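Local coordinates for DNA polymerase (Pyrobaculum calidifontis, PDB 5MDN), which probably catalyses template-directed DNA synthesis, joining deoxyribonucleotides from their triphosphates to a growing DNA strand with release of diphosphate, at residues Val662-Lys666 against Val743-Ile747; Met120-Val126 against Leu379-Arg384; Glu171-Glu175 against Val316-Asn321. All coordinates share one frame; numbering follows the deposited sequence.

From the N terminus, residues 120-126 at the end of helix 115-123 come first and meet helix 370-384 at Leu-379-Arg-384, closing the long loop of contact 2. Nested wholly inside it is contact 3: the chain leaves the end of strand 165-172 at Glu-171-Glu-175 and returns at Val-316-Asn-321, on helix 316-320. Contact 1 follows in series, bringing helix 743-756 back onto helix 647-666 in the C-terminal part of the chain. Contact 2 thus ties an N-terminal helix to a helix of the polymerase region, contact 3 folds the exonuclease region on itself, and contact 1 pairs two late helices. None touches another; contacts 2 and 3 have centres 49 Å apart.

Contact 1 (Val662-Lys666 against Val743-Ile747); sequences VERLK and VDYYI
Ile-747 reaches across to Val-662, its CG1 3.7 Å from Val-662 CG1 and equally close to CG2, so the isoleucine meets both branches of the valine. With CG1 anti to the carbonyl carbon (chi1 -74°), the CD1 end carries on to Leu-665, where it lies 3.9 Å from Leu-665 CD2. One turn away, Val-743 CG2 packs 3.6 Å from Leu-665 CG, and the two side chains point opposite ways as they pass. Leu-665 is therefore held by both branched residues, and Phe-670 from a following loop covers it further. This is the tight part, wholly apolar and without a hydrogen bond between the segments. The solvent side is looser. Lys-666 lays its CG 3.7 Å from Val-743 CG1, crossing it at about a right angle, then runs on extended at the exposed side of the pair. Its NZ stays 5.1 Å from Asp-744 OD1, too far for a salt bridge, although the opposite charges probably attract. The short segments run antiparallel at 164°, their axes 10.4 Å apart, joining helix 647-666 to helix 743-756 as an antiparallel helix pair, consistent with the helical thumb of family B DNA polymerases.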
loop_
_atom_site.group_PDB
_atom_site.type_symbol
_atom_site.label_atom_id
_atom_site.label_comp_id
_atom_site.label_asym_id
_atom_site.label_seq_id
_atom_site.Cartn_x
_atom_site.Cartn_y
_atom_site.Cartn_z
ATOM N N VAL A 662 3.499 -24.289 -29.515
ATOM C CA VAL A 662 3.925 -23.908 -30.858
ATOM C C VAL A 662 3.179 -24.735 -31.898
ATOM O O VAL A 662 2.832 -24.240 -32.978
ATOM C CB VAL A 662 5.454 -24.056 -30.995
ATOM C CG1 VAL A 662 5.884 -23.884 -32.442
ATOM C CG2 VAL A 662 6.166 -23.048 -30.108
ATOM N N GLU A 663 2.908 -26.006 -31.581
ATOM C CA GLU A 663 2.196 -26.880 -32.508
ATOM C C GLU A 663 0.784 -26.366 -32.776
ATOM O O GLU A 663 0.378 -26.212 -33.934
ATOM C CB GLU A 663 2.175 -28.311 -31.955
ATOM C CG GLU A 663 1.668 -29.371 -32.927
ATOM C CD GLU A 663 0.164 -29.555 -32.867
ATOM O OE1 GLU A 663 -0.463 -29.015 -31.931
ATOM O OE2 GLU A 663 -0.393 -30.226 -33.761
ATOM N N ARG A 664 0.013 -26.090 -31.717
ATOM C CA ARG A 664 -1.312 -25.516 -31.932
ATOM C C ARG A 664 -1.234 -24.098 -32.480
ATOM O O ARG A 664 -2.187 -23.635 -33.114
ATOM C CB ARG A 664 -2.134 -25.470 -30.641
ATOM C CG ARG A 664 -1.614 -24.476 -29.623
ATOM C CD ARG A 664 -2.668 -24.142 -28.585
ATOM N NE ARG A 664 -2.173 -23.171 -27.613
ATOM C CZ ARG A 664 -2.295 -21.856 -27.763
ATOM N NH1 ARG A 664 -2.886 -21.367 -28.845
ATOM N NH2 ARG A 664 -1.824 -21.032 -26.837
ATOM N N LEU A 665 -0.124 -23.395 -32.239
ATOM C CA LEU A 665 -0.002 -22.024 -32.718
ATOM C C LEU A 665 0.234 -21.993 -34.219
ATOM O O LEU A 665 -0.323 -21.143 -34.924
ATOM C CB LEU A 665 1.128 -21.309 -31.974
ATOM C CG LEU A 665 1.171 -19.780 -31.972
ATOM C CD1 LEU A 665 -0.150 -19.205 -31.494
ATOM C CD2 LEU A 665 2.323 -19.284 -31.109
ATOM N N LYS A 666 1.050 -22.917 -34.729
ATOM C CA LYS A 666 1.237 -23.041 -36.167
ATOM C C LYS A 666 0.054 -23.715 -36.850
ATOM O O LYS A 666 -0.101 -23.578 -38.068
ATOM C CB LYS A 666 2.525 -23.811 -36.465
ATOM C CG LYS A 666 3.778 -22.955 -36.374
ATOM C CD LYS A 666 5.000 -23.695 -36.890
ATOM C CE LYS A 666 6.213 -22.781 -36.936
ATOM N NZ LYS A 666 7.455 -23.518 -37.305
ATOM N N VAL A 743 2.993 -15.992 -37.243
ATOM C CA VAL A 743 3.295 -16.943 -36.177
ATOM C C VAL A 743 4.795 -17.014 -35.916
ATOM O O VAL A 743 5.222 -17.213 -34.773
ATOM C CB VAL A 743 2.692 -18.323 -36.526
ATOM C CG1 VAL A 743 3.744 -19.287 -37.078
ATOM C CG2 VAL A 743 2.001 -18.912 -35.321
ATOM N N ASP A 744 5.619 -16.849 -36.957
ATOM C CA ASP A 744 7.066 -16.908 -36.780
ATOM C C ASP A 744 7.556 -15.857 -35.792
ATOM O O ASP A 744 8.576 -16.061 -35.124
ATOM C CB ASP A 744 7.762 -16.741 -38.129
ATOM C CG ASP A 744 7.453 -17.870 -39.090
ATOM O OD1 ASP A 744 6.613 -18.730 -38.746
ATOM O OD2 ASP A 744 8.043 -17.899 -40.189
ATOM N N TYR A 745 6.849 -14.732 -35.684
ATOM C CA TYR A 745 7.190 -13.734 -34.676
ATOM C C TYR A 745 6.907 -14.261 -33.273
ATOM O O TYR A 745 7.775 -14.212 -32.391
ATOM C CB TYR A 745 6.395 -12.452 -34.939
ATOM C CG TYR A 745 6.696 -11.289 -34.011
ATOM C CD1 TYR A 745 6.142 -11.216 -32.737
ATOM C CD2 TYR A 745 7.486 -10.230 -34.440
ATOM C CE1 TYR A 745 6.410 -10.147 -31.902
ATOM C CE2 TYR A 745 7.746 -9.150 -33.618
ATOM C CZ TYR A 745 7.210 -9.116 -32.348
ATOM O OH TYR A 745 7.475 -8.047 -31.523
ATOM N N TYR A 746 5.694 -14.772 -33.049
ATOM C CA TYR A 746 5.265 -15.135 -31.704
ATOM C C TYR A 746 5.951 -16.383 -31.163
ATOM O O TYR A 746 6.020 -16.547 -29.942
ATOM C CB TYR A 746 3.747 -15.316 -31.679
ATOM C CG TYR A 746 3.004 -14.003 -31.665
ATOM C CD1 TYR A 746 3.568 -12.878 -31.080
ATOM C CD2 TYR A 746 1.748 -13.879 -32.245
ATOM C CE1 TYR A 746 2.904 -11.669 -31.064
ATOM C CE2 TYR A 746 1.074 -12.670 -32.235
ATOM C CZ TYR A 746 1.657 -11.570 -31.642
ATOM O OH TYR A 746 0.997 -10.363 -31.625
ATOM N N ILE A 747 6.469 -17.257 -32.024
ATOM C CA ILE A 747 7.248 -18.390 -31.532
ATOM C C ILE A 747 8.682 -17.981 -31.226
ATOM O O ILE A 747 9.249 -18.385 -30.204
ATOM C CB ILE A 747 7.190 -19.565 -32.527
ATOM C CG1 ILE A 747 5.815 -20.233 -32.469
ATOM C CG2 ILE A 747 8.290 -20.576 -32.243
ATOM C CD1 ILE A 747 5.023 -20.123 -33.733
#

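Contact 2 (Met120-Val126 against Leu379-Arg384); sequences MIDKGVV and LRYAYR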
loop_
_atom_site.group_PDB
_atom_site.type_symbol
_atom_site.label_atom_id
_atom_site.label_comp_id
_atom_site.label_asym_id
_atom_site.label_seq_id
_atom_site.Cartn_x
_atom_site.Cartn_y
_atom_site.Cartn_z
ATOM N N MET A 120 -5.427 15.805 15.705
ATOM C CA MET A 120 -5.563 14.491 16.328
ATOM C C MET A 120 -4.300 14.107 17.089
ATOM O O MET A 120 -4.376 13.460 18.139
ATOM C CB MET A 120 -5.914 13.437 15.277
ATOM C CG MET A 120 -7.307 13.612 14.686
ATOM S SD MET A 120 -7.846 12.233 13.655
ATOM C CE MET A 120 -6.469 12.088 12.527
ATOM N N ILE A 121 -3.130 14.481 16.567
ATOM C CA ILE A 121 -1.881 14.232 17.284
ATOM C C ILE A 121 -1.862 14.991 18.607
ATOM O O ILE A 121 -1.595 14.416 19.669
ATOM C CB ILE A 121 -0.672 14.599 16.405
ATOM C CG1 ILE A 121 -0.461 13.542 15.318
ATOM C CG2 ILE A 121 0.585 14.760 17.251
ATOM C CD1 ILE A 121 0.619 13.900 14.320
ATOM N N ASP A 122 -2.140 16.297 18.561
ATOM C CA ASP A 122 -2.018 17.125 19.758
ATOM C C ASP A 122 -3.073 16.772 20.799
ATOM O O ASP A 122 -2.791 16.780 22.003
ATOM C CB ASP A 122 -2.110 18.603 19.378
ATOM C CG ASP A 122 -0.891 19.086 18.621
ATOM O OD1 ASP A 122 -0.165 18.242 18.054
ATOM O OD2 ASP A 122 -0.659 20.313 18.592
ATOM N N LYS A 123 -4.291 16.463 20.364
ATOM C CA LYS A 123 -5.374 16.133 21.281
ATOM C C LYS A 123 -5.438 14.649 21.615
ATOM O O LYS A 123 -6.256 14.251 22.451
ATOM C CB LYS A 123 -6.715 16.589 20.699
ATOM C CG LYS A 123 -6.756 18.067 20.351
ATOM C CD LYS A 123 -6.612 18.929 21.594
ATOM C CE LYS A 123 -6.481 20.398 21.236
ATOM N NZ LYS A 123 -6.171 21.239 22.426
ATOM N N GLY A 124 -4.596 13.827 20.996
ATOM C CA GLY A 124 -4.606 12.402 21.262
ATOM C C GLY A 124 -5.791 11.663 20.682
ATOM O O GLY A 124 -6.193 10.630 21.225
ATOM N N VAL A 125 -6.361 12.164 19.590
ATOM C CA VAL A 125 -7.464 11.482 18.922
ATOM C C VAL A 125 -6.888 10.359 18.071
ATOM O O VAL A 125 -6.113 10.605 17.140
ATOM C CB VAL A 125 -8.283 12.458 18.066
ATOM C CG1 VAL A 125 -9.467 11.742 17.431
ATOM C CG2 VAL A 125 -8.742 13.642 18.896
ATOM N N VAL A 126 -7.268 9.128 18.382
ATOM C CA VAL A 126 -6.787 7.947 17.672
ATOM C C VAL A 126 -7.927 7.420 16.807
ATOM O O VAL A 126 -9.005 7.110 17.332
ATOM C CB VAL A 126 -6.269 6.870 18.642
ATOM C CG1 VAL A 126 -4.922 7.288 19.217
ATOM C CG2 VAL A 126 -7.260 6.625 19.776
ATOM N N LEU A 379 5.659 10.882 14.546
ATOM C CA LEU A 379 5.214 12.233 14.875
ATOM C C LEU A 379 4.280 12.223 16.076
ATOM O O LEU A 379 4.335 13.119 16.925
ATOM C CB LEU A 379 4.509 12.872 13.681
ATOM C CG LEU A 379 5.306 13.318 12.461
ATOM C CD1 LEU A 379 4.347 13.928 11.462
ATOM C CD2 LEU A 379 6.382 14.306 12.853
ATOM N N ARG A 380 3.411 11.213 16.161
ATOM C CA ARG A 380 2.503 11.109 17.297
ATOM C C ARG A 380 3.270 10.814 18.580
ATOM O O ARG A 380 2.997 11.413 19.625
ATOM C CB ARG A 380 1.454 10.028 17.029
ATOM C CG ARG A 380 0.186 10.158 17.855
ATOM C CD ARG A 380 -0.847 9.128 17.429
ATOM N NE ARG A 380 -1.643 9.583 16.292
ATOM C CZ ARG A 380 -2.883 10.055 16.391
ATOM N NH1 ARG A 380 -3.473 10.132 17.575
ATOM N NH2 ARG A 380 -3.535 10.446 15.305
ATOM N N TYR A 381 4.227 9.885 18.520
ATOM C CA TYR A 381 5.074 9.615 19.678
ATOM C C TYR A 381 5.935 10.821 20.032
ATOM O O TYR A 381 6.118 11.136 21.214
ATOM C CB TYR A 381 5.956 8.392 19.418
ATOM C CG TYR A 381 5.286 7.071 19.726
ATOM C CD1 TYR A 381 5.267 6.567 21.020
ATOM C CD2 TYR A 381 4.680 6.324 18.724
ATOM C CE1 TYR A 381 4.658 5.359 21.309
ATOM C CE2 TYR A 381 4.068 5.114 19.004
ATOM C CZ TYR A 381 4.060 4.638 20.298
ATOM O OH TYR A 381 3.453 3.437 20.581
ATOM N N ALA A 382 6.493 11.495 19.020
ATOM C CA ALA A 382 7.341 12.655 19.276
ATOM C C ALA A 382 6.601 13.748 20.036
ATOM O O ALA A 382 7.214 14.471 20.830
ATOM C CB ALA A 382 7.890 13.207 17.961
ATOM N N TYR A 383 5.292 13.893 19.809
ATOM C CA TYR A 383 4.535 14.921 20.517
ATOM C C TYR A 383 4.430 14.599 22.004
ATOM O O TYR A 383 4.777 15.427 22.855
ATOM C CB TYR A 383 3.146 15.088 19.905
ATOM C CG TYR A 383 2.332 16.140 20.619
ATOM C CD1 TYR A 383 2.600 17.491 20.436
ATOM C CD2 TYR A 383 1.318 15.786 21.498
ATOM C CE1 TYR A 383 1.871 18.460 21.096
ATOM C CE2 TYR A 383 0.583 16.748 22.162
ATOM C CZ TYR A 383 0.863 18.085 21.958
ATOM O OH TYR A 383 0.136 19.051 22.615
ATOM N N ARG A 384 3.946 13.400 22.339
ATOM C CA ARG A 384 3.755 13.047 23.741
ATOM C C ARG A 384 5.067 12.867 24.491
ATOM O O ARG A 384 5.043 12.748 25.720
ATOM C CB ARG A 384 2.918 11.773 23.857
ATOM C CG ARG A 384 1.507 11.909 23.318
ATOM C CD ARG A 384 0.784 13.042 24.023
ATOM N NE ARG A 384 -0.612 13.162 23.617
ATOM C CZ ARG A 384 -1.444 14.076 24.100
ATOM N NH1 ARG A 384 -1.015 14.944 25.006
ATOM N NH2 ARG A 384 -2.703 14.123 23.685
#
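Tyr-383 lays its ring against Asp-122: carboxylate and ring are stacked with planes only 8° apart, OD1 lying over the rim of the face. The CA of Asp-122 adds a CH-pi contact, 3.9 Å from the centroid of the Tyr-383 ring. The carboxylate has its own ionic partner, Arg-118, which bonds to OD1 and probably helps to keep the group flat on the ring. Nearer the backbone, Tyr-383 CB meets Ile-121 CG2 at 3.7 Å. With an alanine in place of Tyr-383, the Asp-122 carboxylate is likely to lose the ring it stacks on, and a gap would probably open beside Ile-121 CG2. Helix 115-123 ends here in a Schellman motif: Val-125 N bonds to Met-120 O at 2.8 Å, Gly-124 N bonds weakly to Ile-121 O, and Gly-124 takes the positive phi of the C-prime position. The turn presents Val-125 O to Arg-380. That arginine, turned about its CG-CD bond (chi3 -85°), brings its guanidinium edge-on to the oxygen; NH1 donates at 2.7 Å to Val-125 O with an N-H...O angle of 153°, approaching from above the carbonyl plane, while NH2 adds a weak bond to the same atom. Ile-121 CG1 covers one face of this guanidinium, and NH2 is also weakly bonded to Gly-359 O. Arg-384 folds in beside the tyrosine, its NE at the edge of the Tyr-383 ring; Asp-122 O lies over a face of its guanidinium, 3.1 Å from NH2 but too poorly angled for a hydrogen bond.

Contact 3 (Glu171-Glu175 against Val316-Asn321); sequences EVYNE and VYEYWN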
loop_
_atom_site.group_PDB
_atom_site.type_symbol
_atom_site.label_atom_id
_atom_site.label_comp_id
_atom_site.label_asym_id
_atom_site.label_seq_id
_atom_site.Cartn_x
_atom_site.Cartn_y
_atom_site.Cartn_z
ATOM N N GLU A 171 -17.987 -1.035 -14.701
ATOM C CA GLU A 171 -17.408 -1.329 -16.003
ATOM C C GLU A 171 -17.821 -0.249 -16.991
ATOM O O GLU A 171 -18.982 0.169 -17.019
ATOM C CB GLU A 171 -17.832 -2.712 -16.513
ATOM C CG GLU A 171 -17.207 -3.873 -15.748
ATOM C CD GLU A 171 -15.686 -3.872 -15.791
ATOM O OE1 GLU A 171 -15.107 -3.316 -16.748
ATOM O OE2 GLU A 171 -15.067 -4.426 -14.857
ATOM N N VAL A 172 -16.862 0.202 -17.793
ATOM C CA VAL A 172 -17.021 1.357 -18.667
ATOM C C VAL A 172 -16.864 0.886 -20.106
ATOM O O VAL A 172 -15.993 0.062 -20.397
ATOM C CB VAL A 172 -16.005 2.465 -18.321
ATOM C CG1 VAL A 172 -16.020 3.554 -19.369
ATOM C CG2 VAL A 172 -16.291 3.037 -16.940
ATOM N N TYR A 173 -17.688 1.439 -21.003
ATOM C CA TYR A 173 -17.797 1.045 -22.408
ATOM C C TYR A 173 -16.454 0.734 -23.067
ATOM O O TYR A 173 -16.201 -0.419 -23.425
ATOM C CB TYR A 173 -18.517 2.153 -23.178
ATOM C CG TYR A 173 -18.983 1.755 -24.555
ATOM C CD1 TYR A 173 -19.879 0.711 -24.725
ATOM C CD2 TYR A 173 -18.544 2.434 -25.681
ATOM C CE1 TYR A 173 -20.317 0.342 -25.978
ATOM C CE2 TYR A 173 -18.980 2.076 -26.939
ATOM C CZ TYR A 173 -19.862 1.027 -27.084
ATOM O OH TYR A 173 -20.294 0.670 -28.341
ATOM N N ASN A 174 -15.612 1.750 -23.266
ATOM C CA ASN A 174 -14.212 1.592 -23.685
ATOM C C ASN A 174 -14.045 0.992 -25.090
ATOM O O ASN A 174 -13.009 0.393 -25.391
ATOM C CB ASN A 174 -13.415 0.798 -22.626
ATOM C CG ASN A 174 -13.240 -0.689 -22.958
ATOM O OD1 ASN A 174 -12.116 -1.189 -22.997
ATOM N ND2 ASN A 174 -14.340 -1.392 -23.193
ATOM N N GLU A 175 -15.022 1.188 -25.985
ATOM C CA GLU A 175 -14.892 0.671 -27.351
ATOM C C GLU A 175 -13.570 1.090 -27.979
ATOM O O GLU A 175 -12.902 0.288 -28.642
ATOM C CB GLU A 175 -16.053 1.148 -28.225
ATOM C CG GLU A 175 -16.014 0.608 -29.653
ATOM C CD GLU A 175 -17.052 1.251 -30.558
ATOM O OE1 GLU A 175 -18.088 1.717 -30.040
ATOM O OE2 GLU A 175 -16.831 1.289 -31.787
ATOM N N VAL A 316 -15.470 -5.109 -23.011
ATOM C CA VAL A 316 -16.768 -5.006 -22.353
ATOM C C VAL A 316 -17.792 -4.368 -23.288
ATOM O O VAL A 316 -18.995 -4.627 -23.163
ATOM C CB VAL A 316 -16.674 -4.242 -21.019
ATOM C CG1 VAL A 316 -15.416 -4.628 -20.261
ATOM C CG2 VAL A 316 -16.745 -2.747 -21.241
ATOM N N TYR A 317 -17.345 -3.518 -24.220
ATOM C CA TYR A 317 -18.257 -2.979 -25.224
ATOM C C TYR A 317 -18.857 -4.097 -26.066
ATOM O O TYR A 317 -20.053 -4.081 -26.375
ATOM C CB TYR A 317 -17.529 -1.962 -26.107
ATOM C CG TYR A 317 -16.603 -2.571 -27.141
ATOM C CD1 TYR A 317 -15.302 -2.929 -26.813
ATOM C CD2 TYR A 317 -17.030 -2.784 -28.447
ATOM C CE1 TYR A 317 -14.455 -3.487 -27.754
ATOM C CE2 TYR A 317 -16.191 -3.341 -29.393
ATOM C CZ TYR A 317 -14.904 -3.691 -29.044
ATOM O OH TYR A 317 -14.064 -4.246 -29.984
ATOM N N GLU A 318 -18.037 -5.082 -26.444
ATOM C CA GLU A 318 -18.512 -6.168 -27.294
ATOM C C GLU A 318 -19.581 -6.993 -26.587
ATOM O O GLU A 318 -20.599 -7.352 -27.193
ATOM C CB GLU A 318 -17.323 -7.013 -27.751
ATOM C CG GLU A 318 -17.663 -8.099 -28.747
ATOM C CD GLU A 318 -16.443 -8.540 -29.534
ATOM O OE1 GLU A 318 -16.023 -7.759 -30.416
ATOM O OE2 GLU A 318 -15.901 -9.635 -29.277
ATOM N N TYR A 319 -19.368 -7.309 -25.307
ATOM C CA TYR A 319 -20.381 -8.031 -24.547
ATOM C C TYR A 319 -21.596 -7.165 -24.236
ATOM O O TYR A 319 -22.644 -7.702 -23.861
ATOM C CB TYR A 319 -19.783 -8.575 -23.247
ATOM C CG TYR A 319 -18.900 -9.795 -23.426
ATOM C CD1 TYR A 319 -17.710 -9.721 -24.139
ATOM C CD2 TYR A 319 -19.258 -11.022 -22.879
ATOM C CE1 TYR A 319 -16.904 -10.835 -24.305
ATOM C CE2 TYR A 319 -18.461 -12.140 -23.041
ATOM C CZ TYR A 319 -17.284 -12.040 -23.753
ATOM O OH TYR A 319 -16.488 -13.149 -23.913
ATOM N N TRP A 320 -21.481 -5.844 -24.380
ATOM C CA TRP A 320 -22.573 -4.921 -24.094
ATOM C C TRP A 320 -23.490 -4.713 -25.293
ATOM O O TRP A 320 -24.708 -4.588 -25.125
ATOM C CB TRP A 320 -22.005 -3.579 -23.623
ATOM C CG TRP A 320 -23.029 -2.525 -23.327
ATOM C CD1 TRP A 320 -23.248 -1.378 -24.033
ATOM C CD2 TRP A 320 -23.966 -2.512 -22.241
ATOM N NE1 TRP A 320 -24.260 -0.651 -23.454
ATOM C CE2 TRP A 320 -24.719 -1.326 -22.354
ATOM C CE3 TRP A 320 -24.244 -3.390 -21.189
ATOM C CZ2 TRP A 320 -25.729 -0.994 -21.454
ATOM C CZ3 TRP A 320 -25.246 -3.056 -20.293
ATOM C CH2 TRP A 320 -25.974 -1.868 -20.431
ATOM N N ASN A 321 -22.930 -4.667 -26.504
ATOM C CA ASN A 321 -23.711 -4.506 -27.723
ATOM C C ASN A 321 -24.238 -5.833 -28.261
ATOM O O ASN A 321 -24.656 -5.898 -29.424
ATOM C CB ASN A 321 -22.882 -3.795 -28.796
ATOM C CG ASN A 321 -22.161 -2.572 -28.265
ATOM O OD1 ASN A 321 -20.945 -2.447 -28.395
ATOM N ND2 ASN A 321 -22.915 -1.657 -27.666
#
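The Tyr-173 ring carries Tyr-317 CB over one face, in a CH-pi contact 3.9 Å from the ring centroid, and meets Trp-320 CD1 at its edge, 3.9 Å from Tyr-173 CE1. The Tyr-317 ring is in turn covered on both faces: Glu-175 CA sits over one, offset toward the rim and 4.0 Å from the centroid, and CB of its own neighbour Glu-318 lies over the other, while Tyr-173 O comes to its edge. The setting is the RNase H-like fold of the exonuclease domain, where strand 165-172 carries Asp-169 and Glu-171 in the Asp-x-Glu pattern of the first exonuclease motif. Asp-169 is a magnesium ligand seen in crystals of this protein; separately, the Glu-171 side chain lies about 4 Å from a magnesium ion in this model. Glu-171 OE1 also lies 3.8 Å from Val-316 CG1. The other branch of Val-316, CG2, is placed between its own backbone N and carbonyl carbon and rests against the carbonyl oxygens of Val-172 and Tyr-173. The short, weakly bonded helix at about 316-320 thus packs on the chain just as it leaves the strand. Glu-175 stretches out with CG anti to the backbone N (chi1 -178°), so that its chain crosses the Tyr-317 ring, CG 3.7 Å from CD2. Its OE1 accepts a hydrogen bond of 3.0 Å from Tyr-173 OH, which approaches from above the carboxylate plane.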